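Long-range contact in Nitrate/nitrite binding protein NrtA (Synechocystis sp., PDB 2G29), which binds nitrate as the substrate-binding protein of the ABC transporter NrtABCD, which takes up nitrate and probably also nitrite: residues D136-E148 with I171-G183. Numbering follows the deposited sequence.
Sequences DLKVGTDAAPLKE and IRYWLAAGGMEPG
The indole of Trp174 meets residues 136-148 with edge and face at once, a worked example of one aromatic side chain joining a helix to a loop. At the edge, Trp174 NE1 donates in the ring plane to Gly140 O (3.1 Å, N-H...O angle 158°), and Val139 CG1 adjoins Trp174 CZ2. Over one face, Ala143 CB makes a CH-pi contact, 3.7 Å from the centroid of the five-membered ring of Trp174. With CG anti to the backbone N (chi1 169°), the indole reaches across from its helix to the loop. A leucine here would probably leave Gly140 O without its donor and Ala143 without its aromatic floor.

A bridging water adds polar links, donating to Thr141 O and Trp174 O while accepting from Ala143 N. An Asx turn, Ala144 N to Asp142 OD1, shapes the same bend. Where helix 166-177 ends in a Schellman motif with Gly179 as C-prime residue, Ala144 CA comes 3.4 Å from Gly178 O. Lys147, its chain bent at chi2 and chi4, brings NZ to Gly179 O (3.2 Å) and salt-bridges Asp185.

Apolar packing completes the joint: Leu146 CD1 touches Trp174 CH2 at 3.5 Å, and Met180 SD lies 3.9 Å from Leu146 CB. The contact thus joins the turn leading into helix 146-151 to the C-terminal end of helix 166-177, beside a mixed five-stranded sheet: Leu146 and Trp174 pack on its strand 126-130, Trp174 also on strand 207-211, about 10 Å from the nitrate-binding His167 side chain.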
ATOM      1  N   ASP A 136      18.883  14.316  16.721  1.00 20.13           N
ATOM      2  CA  ASP A 136      19.502  15.633  16.617  1.00 21.45           C
ATOM      3  C   ASP A 136      19.453  16.231  15.213  1.00 20.32           C
ATOM      4  O   ASP A 136      19.466  17.461  15.060  1.00 20.45           O
ATOM      5  CB  ASP A 136      20.945  15.565  17.140  1.00 24.87           C
ATOM      6  CG  ASP A 136      21.009  15.065  18.583  1.00 30.13           C
ATOM      7  OD1 ASP A 136      20.231  15.580  19.419  1.00 33.74           O
ATOM      8  OD2 ASP A 136      21.828  14.163  18.898  1.00 33.47           O
ATOM      9  N   LEU A 137      19.380  15.369  14.192  1.00 18.77           N
ATOM     10  CA  LEU A 137      19.353  15.802  12.794  1.00 17.55           C
ATOM     11  C   LEU A 137      18.004  16.333  12.319  1.00 16.42           C
ATOM     12  O   LEU A 137      17.930  16.987  11.259  1.00 16.89           O
ATOM     13  CB  LEU A 137      19.796  14.652  11.869  1.00 17.71           C
ATOM     14  CG  LEU A 137      21.215  14.133  12.073  1.00 19.54           C
ATOM     15  CD1 LEU A 137      21.508  12.954  11.148  1.00 19.82           C
ATOM     16  CD2 LEU A 137      22.198  15.263  11.775  1.00 20.66           C
ATOM     17  N   LYS A 138      16.945  16.038  13.077  1.00 17.02           N
ATOM     18  CA  LYS A 138      15.610  16.510  12.738  1.00 17.53           C
ATOM     19  C   LYS A 138      15.293  16.337  11.246  1.00 16.18           C
ATOM     20  O   LYS A 138      14.888  17.281  10.556  1.00 17.43           O
ATOM     21  CB  LYS A 138      15.488  17.985  13.146  1.00 18.56           C
ATOM     22  CG  LYS A 138      15.631  18.180  14.659  1.00 20.97           C
ATOM     23  CD  LYS A 138      15.587  19.642  15.047  1.00 24.52           C
ATOM     24  CE  LYS A 138      15.619  19.803  16.558  1.00 26.57           C
ATOM     25  NZ  LYS A 138      15.441  21.229  16.947  1.00 30.86           N
ATOM     26  N   VAL A 139      15.460  15.111  10.760  1.00 14.91           N
ATOM     27  CA  VAL A 139      15.264  14.846   9.350  1.00 14.99           C
ATOM     28  C   VAL A 139      13.808  14.834   8.913  1.00 14.62           C
ATOM     29  O   VAL A 139      12.957  14.279   9.604  1.00 14.48           O
ATOM     30  CB  VAL A 139      15.934  13.488   8.962  1.00 13.88           C
ATOM     31  CG1 VAL A 139      15.740  13.193   7.468  1.00 15.34           C
ATOM     32  CG2 VAL A 139      17.437  13.518   9.332  1.00 18.17           C
ATOM     33  N   GLY A 140      13.549  15.472   7.770  1.00 14.33           N
ATOM     34  CA  GLY A 140      12.218  15.512   7.169  1.00 13.35           C
ATOM     35  C   GLY A 140      12.259  14.928   5.751  1.00 13.26           C
ATOM     36  O   GLY A 140      12.832  13.867   5.546  1.00 14.48           O
ATOM     37  N   THR A 141      11.683  15.623   4.770  1.00 14.99           N
ATOM     38  CA  THR A 141      11.676  15.097   3.409  1.00 14.90           C
ATOM     39  C   THR A 141      13.059  15.128   2.771  1.00 13.96           C
ATOM     40  O   THR A 141      13.299  14.397   1.824  1.00 15.01           O
ATOM     41  CB  THR A 141      10.680  15.849   2.497  1.00 16.41           C
ATOM     42  OG1 THR A 141      11.054  17.227   2.448  1.00 18.74           O
ATOM     43  CG2 THR A 141       9.239  15.734   3.050  1.00 16.56           C
ATOM     44  N   ASP A 142      13.969  15.966   3.278  1.00 14.28           N
ATOM     45  CA  ASP A 142      15.332  16.001   2.723  1.00 14.45           C
ATOM     46  C   ASP A 142      16.213  15.017   3.508  1.00 15.69           C
ATOM     47  O   ASP A 142      16.641  15.270   4.631  1.00 15.16           O
ATOM     48  CB  ASP A 142      15.895  17.431   2.790  1.00 17.56           C
ATOM     49  CG  ASP A 142      17.323  17.521   2.296  1.00 19.68           C
ATOM     50  OD1 ASP A 142      17.856  16.536   1.742  1.00 18.16           O
ATOM     51  OD2 ASP A 142      17.942  18.599   2.469  1.00 23.92           O
ATOM     52  N   ALA A 143      16.475  13.875   2.891  1.00 14.65           N
ATOM     53  CA  ALA A 143      17.266  12.824   3.512  1.00 13.82           C
ATOM     54  C   ALA A 143      18.786  13.053   3.497  1.00 14.75           C
ATOM     55  O   ALA A 143      19.517  12.299   4.138  1.00 14.92           O
ATOM     56  CB  ALA A 143      16.939  11.478   2.811  1.00 15.06           C
ATOM     57  N   ALA A 144      19.262  14.078   2.783  1.00 16.10           N
ATOM     58  CA  ALA A 144      20.712  14.284   2.665  1.00 16.22           C
ATOM     59  C   ALA A 144      21.558  14.240   3.947  1.00 15.95           C
ATOM     60  O   ALA A 144      22.664  13.704   3.930  1.00 16.84           O
ATOM     61  CB  ALA A 144      20.993  15.578   1.890  1.00 16.78           C
ATOM     62  N   PRO A 145      21.064  14.805   5.063  1.00 17.42           N
ATOM     63  CA  PRO A 145      21.845  14.768   6.313  1.00 17.62           C
ATOM     64  C   PRO A 145      22.174  13.349   6.784  1.00 16.96           C
ATOM     65  O   PRO A 145      23.120  13.124   7.560  1.00 18.02           O
ATOM     66  CB  PRO A 145      20.959  15.513   7.315  1.00 20.46           C
ATOM     67  CG  PRO A 145      19.573  15.423   6.719  1.00 24.96           C
ATOM     68  CD  PRO A 145      19.844  15.601   5.240  1.00 18.53           C
ATOM     69  N   LEU A 146      21.402  12.371   6.327  1.00 16.77           N
ATOM     70  CA  LEU A 146      21.664  10.993   6.725  1.00 17.00           C
ATOM     71  C   LEU A 146      22.917  10.414   6.094  1.00 17.56           C
ATOM     72  O   LEU A 146      23.441   9.413   6.568  1.00 17.83           O
ATOM     73  CB  LEU A 146      20.467  10.103   6.362  1.00 16.79           C
ATOM     74  CG  LEU A 146      19.184  10.433   7.111  1.00 14.59           C
ATOM     75  CD1 LEU A 146      18.081   9.512   6.539  1.00 15.35           C
ATOM     76  CD2 LEU A 146      19.323  10.204   8.621  1.00 15.89           C
ATOM     77  N   LYS A 147      23.397  11.019   5.025  1.00 18.25           N
ATOM     78  CA  LYS A 147      24.572  10.482   4.346  1.00 20.39           C
ATOM     79  C   LYS A 147      25.794  10.353   5.283  1.00 18.59           C
ATOM     80  O   LYS A 147      26.375   9.267   5.432  1.00 18.26           O
ATOM     81  CB  LYS A 147      24.896  11.374   3.144  1.00 23.08           C
ATOM     82  CG  LYS A 147      26.092  10.923   2.347  1.00 28.62           C
ATOM     83  CD  LYS A 147      25.763  10.920   0.851  1.00 30.11           C
ATOM     84  CE  LYS A 147      26.918  10.397   0.044  1.00 33.19           C
ATOM     85  NZ  LYS A 147      26.560   9.138  -0.649  1.00 35.52           N
ATOM     86  N   GLU A 148      26.173  11.458   5.914  1.00 19.58           N
ATOM     87  CA  GLU A 148      27.292  11.447   6.845  1.00 20.59           C
ATOM     88  C   GLU A 148      26.985  10.618   8.094  1.00 18.09           C
ATOM     89  O   GLU A 148      27.875   9.999   8.681  1.00 19.91           O
ATOM     90  CB  GLU A 148      27.655  12.865   7.275  1.00 23.39           C
ATOM     91  CG  GLU A 148      28.277  13.744   6.194  1.00 29.53           C
ATOM     92  CD  GLU A 148      28.970  14.968   6.787  1.00 31.90           C
ATOM     93  OE1 GLU A 148      28.421  15.562   7.743  1.00 34.19           O
ATOM     94  OE2 GLU A 148      30.065  15.338   6.297  1.00 35.21           O
ATOM     95  N   ILE A 171      10.903   4.368   0.408  1.00  9.99           N
ATOM     96  CA  ILE A 171      12.131   4.652   1.134  1.00  9.12           C
ATOM     97  C   ILE A 171      13.347   4.794   0.212  1.00 10.17           C
ATOM     98  O   ILE A 171      14.194   5.641   0.462  1.00 11.29           O
ATOM     99  CB  ILE A 171      12.328   3.624   2.312  1.00 10.15           C
ATOM    100  CG1 ILE A 171      13.173   4.276   3.405  1.00 10.81           C
ATOM    101  CG2 ILE A 171      12.955   2.328   1.831  1.00 11.95           C
ATOM    102  CD1 ILE A 171      13.162   3.489   4.712  1.00 12.38           C
ATOM    103  N   ARG A 172      13.423   3.996  -0.849  1.00  9.88           N
ATOM    104  CA  ARG A 172      14.521   4.132  -1.809  1.00 10.45           C
ATOM    105  C   ARG A 172      14.415   5.471  -2.531  1.00 11.55           C
ATOM    106  O   ARG A 172      15.436   6.109  -2.817  1.00 11.73           O
ATOM    107  CB  ARG A 172      14.488   3.030  -2.854  1.00 11.00           C
ATOM    108  CG  ARG A 172      14.916   1.681  -2.326  1.00 12.52           C
ATOM    109  CD  ARG A 172      14.761   0.611  -3.386  1.00 10.95           C
ATOM    110  NE  ARG A 172      15.304  -0.653  -2.881  1.00 11.71           N
ATOM    111  CZ  ARG A 172      16.372  -1.275  -3.391  1.00 12.50           C
ATOM    112  NH1 ARG A 172      17.020  -0.776  -4.452  1.00 16.14           N
ATOM    113  NH2 ARG A 172      16.843  -2.354  -2.774  1.00 13.54           N
ATOM    114  N   TYR A 173      13.202   5.924  -2.848  1.00  9.89           N
ATOM    115  CA  TYR A 173      13.048   7.204  -3.551  1.00 10.37           C
ATOM    116  C   TYR A 173      13.538   8.362  -2.680  1.00 10.87           C
ATOM    117  O   TYR A 173      14.253   9.267  -3.139  1.00 11.22           O
ATOM    118  CB  TYR A 173      11.561   7.405  -3.942  1.00 11.11           C
ATOM    119  CG  TYR A 173      11.322   8.548  -4.882  1.00 10.99           C
ATOM    120  CD1 TYR A 173      11.203   8.324  -6.254  1.00 10.62           C
ATOM    121  CD2 TYR A 173      11.339   9.880  -4.423  1.00 12.19           C
ATOM    122  CE1 TYR A 173      11.109   9.390  -7.156  1.00 10.01           C
ATOM    123  CE2 TYR A 173      11.282  10.947  -5.330  1.00 10.95           C
ATOM    124  CZ  TYR A 173      11.165  10.701  -6.680  1.00  9.42           C
ATOM    125  OH  TYR A 173      11.170  11.712  -7.648  1.00 11.55           O
ATOM    126  N   TRP A 174      13.152   8.322  -1.410  1.00 11.28           N
ATOM    127  CA  TRP A 174      13.514   9.362  -0.452  1.00 11.94           C
ATOM    128  C   TRP A 174      15.025   9.389  -0.237  1.00 12.05           C
ATOM    129  O   TRP A 174      15.650  10.471  -0.264  1.00 11.33           O
ATOM    130  CB  TRP A 174      12.748   9.088   0.852  1.00 11.53           C
ATOM    131  CG  TRP A 174      13.141   9.884   2.101  1.00 12.06           C
ATOM    132  CD1 TRP A 174      12.933  11.212   2.348  1.00 13.07           C
ATOM    133  CD2 TRP A 174      13.686   9.331   3.282  1.00 11.23           C
ATOM    134  NE1 TRP A 174      13.309  11.514   3.628  1.00 13.15           N
ATOM    135  CE2 TRP A 174      13.789  10.382   4.228  1.00 12.96           C
ATOM    136  CE3 TRP A 174      14.115   8.054   3.649  1.00 12.78           C
ATOM    137  CZ2 TRP A 174      14.297  10.175   5.521  1.00 13.49           C
ATOM    138  CZ3 TRP A 174      14.612   7.848   4.915  1.00 13.61           C
ATOM    139  CH2 TRP A 174      14.707   8.910   5.843  1.00 13.07           C
ATOM    140  N   LEU A 175      15.634   8.215  -0.057  1.00 10.68           N
ATOM    141  CA  LEU A 175      17.077   8.160   0.197  1.00 12.03           C
ATOM    142  C   LEU A 175      17.842   8.555  -1.047  1.00 12.97           C
ATOM    143  O   LEU A 175      18.832   9.284  -0.959  1.00 13.24           O
ATOM    144  CB  LEU A 175      17.517   6.771   0.697  1.00 12.50           C
ATOM    145  CG  LEU A 175      17.059   6.491   2.141  1.00 12.05           C
ATOM    146  CD1 LEU A 175      17.151   5.006   2.478  1.00 12.59           C
ATOM    147  CD2 LEU A 175      17.922   7.302   3.124  1.00 13.69           C
ATOM    148  N   ALA A 176      17.369   8.136  -2.210  1.00 12.50           N
ATOM    149  CA  ALA A 176      18.038   8.495  -3.441  1.00 13.05           C
ATOM    150  C   ALA A 176      17.945   9.988  -3.717  1.00 14.44           C
ATOM    151  O   ALA A 176      18.915  10.566  -4.208  1.00 14.88           O
ATOM    152  CB  ALA A 176      17.457   7.693  -4.622  1.00 14.21           C
ATOM    153  N   ALA A 177      16.807  10.621  -3.434  1.00 13.15           N
ATOM    154  CA  ALA A 177      16.684  12.074  -3.659  1.00 15.11           C
ATOM    155  C   ALA A 177      17.706  12.762  -2.760  1.00 16.70           C
ATOM    156  O   ALA A 177      18.210  13.848  -3.094  1.00 18.34           O
ATOM    157  CB  ALA A 177      15.268  12.551  -3.303  1.00 16.04           C
ATOM    158  N   GLY A 178      18.007  12.135  -1.620  1.00 14.73           N
ATOM    159  CA  GLY A 178      19.005  12.670  -0.697  1.00 14.30           C
ATOM    160  C   GLY A 178      20.456  12.286  -1.019  1.00 14.35           C
ATOM    161  O   GLY A 178      21.363  12.492  -0.192  1.00 15.93           O
ATOM    162  N   GLY A 179      20.677  11.710  -2.199  1.00 14.17           N
ATOM    163  CA  GLY A 179      22.018  11.311  -2.608  1.00 14.49           C
ATOM    164  C   GLY A 179      22.571  10.001  -2.105  1.00 15.19           C
ATOM    165  O   GLY A 179      23.777   9.776  -2.200  1.00 17.80           O
ATOM    166  N   MET A 180      21.730   9.116  -1.561  1.00 15.50           N
ATOM    167  CA  MET A 180      22.224   7.838  -1.041  1.00 15.09           C
ATOM    168  C   MET A 180      21.799   6.694  -1.935  1.00 15.67           C
ATOM    169  O   MET A 180      20.665   6.632  -2.403  1.00 15.96           O
ATOM    170  CB  MET A 180      21.733   7.635   0.393  1.00 15.72           C
ATOM    171  CG  MET A 180      22.462   8.550   1.370  1.00 17.08           C
ATOM    172  SD  MET A 180      21.546   8.715   2.909  1.00 18.97           S
ATOM    173  CE  MET A 180      20.457   9.971   2.421  1.00 21.36           C
ATOM    174  N   GLU A 181      22.737   5.790  -2.185  1.00 16.34           N
ATOM    175  CA  GLU A 181      22.489   4.694  -3.086  1.00 19.36           C
ATOM    176  C   GLU A 181      22.408   3.326  -2.458  1.00 19.06           C
ATOM    177  O   GLU A 181      23.276   2.947  -1.682  1.00 17.69           O
ATOM    178  CB  GLU A 181      23.575   4.681  -4.162  1.00 22.22           C
ATOM    179  CG  GLU A 181      23.537   3.452  -5.063  1.00 26.68           C
ATOM    180  CD  GLU A 181      24.455   3.593  -6.252  1.00 31.15           C
ATOM    181  OE1 GLU A 181      25.178   4.613  -6.332  1.00 32.54           O
ATOM    182  OE2 GLU A 181      24.451   2.686  -7.108  1.00 34.18           O
ATOM    183  N   PRO A 182      21.339   2.565  -2.771  1.00 18.81           N
ATOM    184  CA  PRO A 182      21.221   1.218  -2.200  1.00 20.37           C
ATOM    185  C   PRO A 182      22.404   0.383  -2.660  1.00 20.53           C
ATOM    186  O   PRO A 182      22.811   0.468  -3.817  1.00 21.68           O
ATOM    187  CB  PRO A 182      19.896   0.708  -2.765  1.00 21.06           C
ATOM    188  CG  PRO A 182      19.727   1.504  -4.016  1.00 24.38           C
ATOM    189  CD  PRO A 182      20.186   2.876  -3.636  1.00 19.46           C
ATOM    190  N   GLY A 183      22.967  -0.388  -1.743  1.00 22.26           N
ATOM    191  CA  GLY A 183      24.101  -1.232  -2.080  1.00 22.99           C
ATOM    192  C   GLY A 183      25.436  -0.565  -1.825  1.00 24.45           C
ATOM    193  O   GLY A 183      26.484  -1.227  -1.830  1.00 26.65           O
TER
HETATM  194  O   HOH W   1      15.227  13.177   0.272  1.00 14.04           O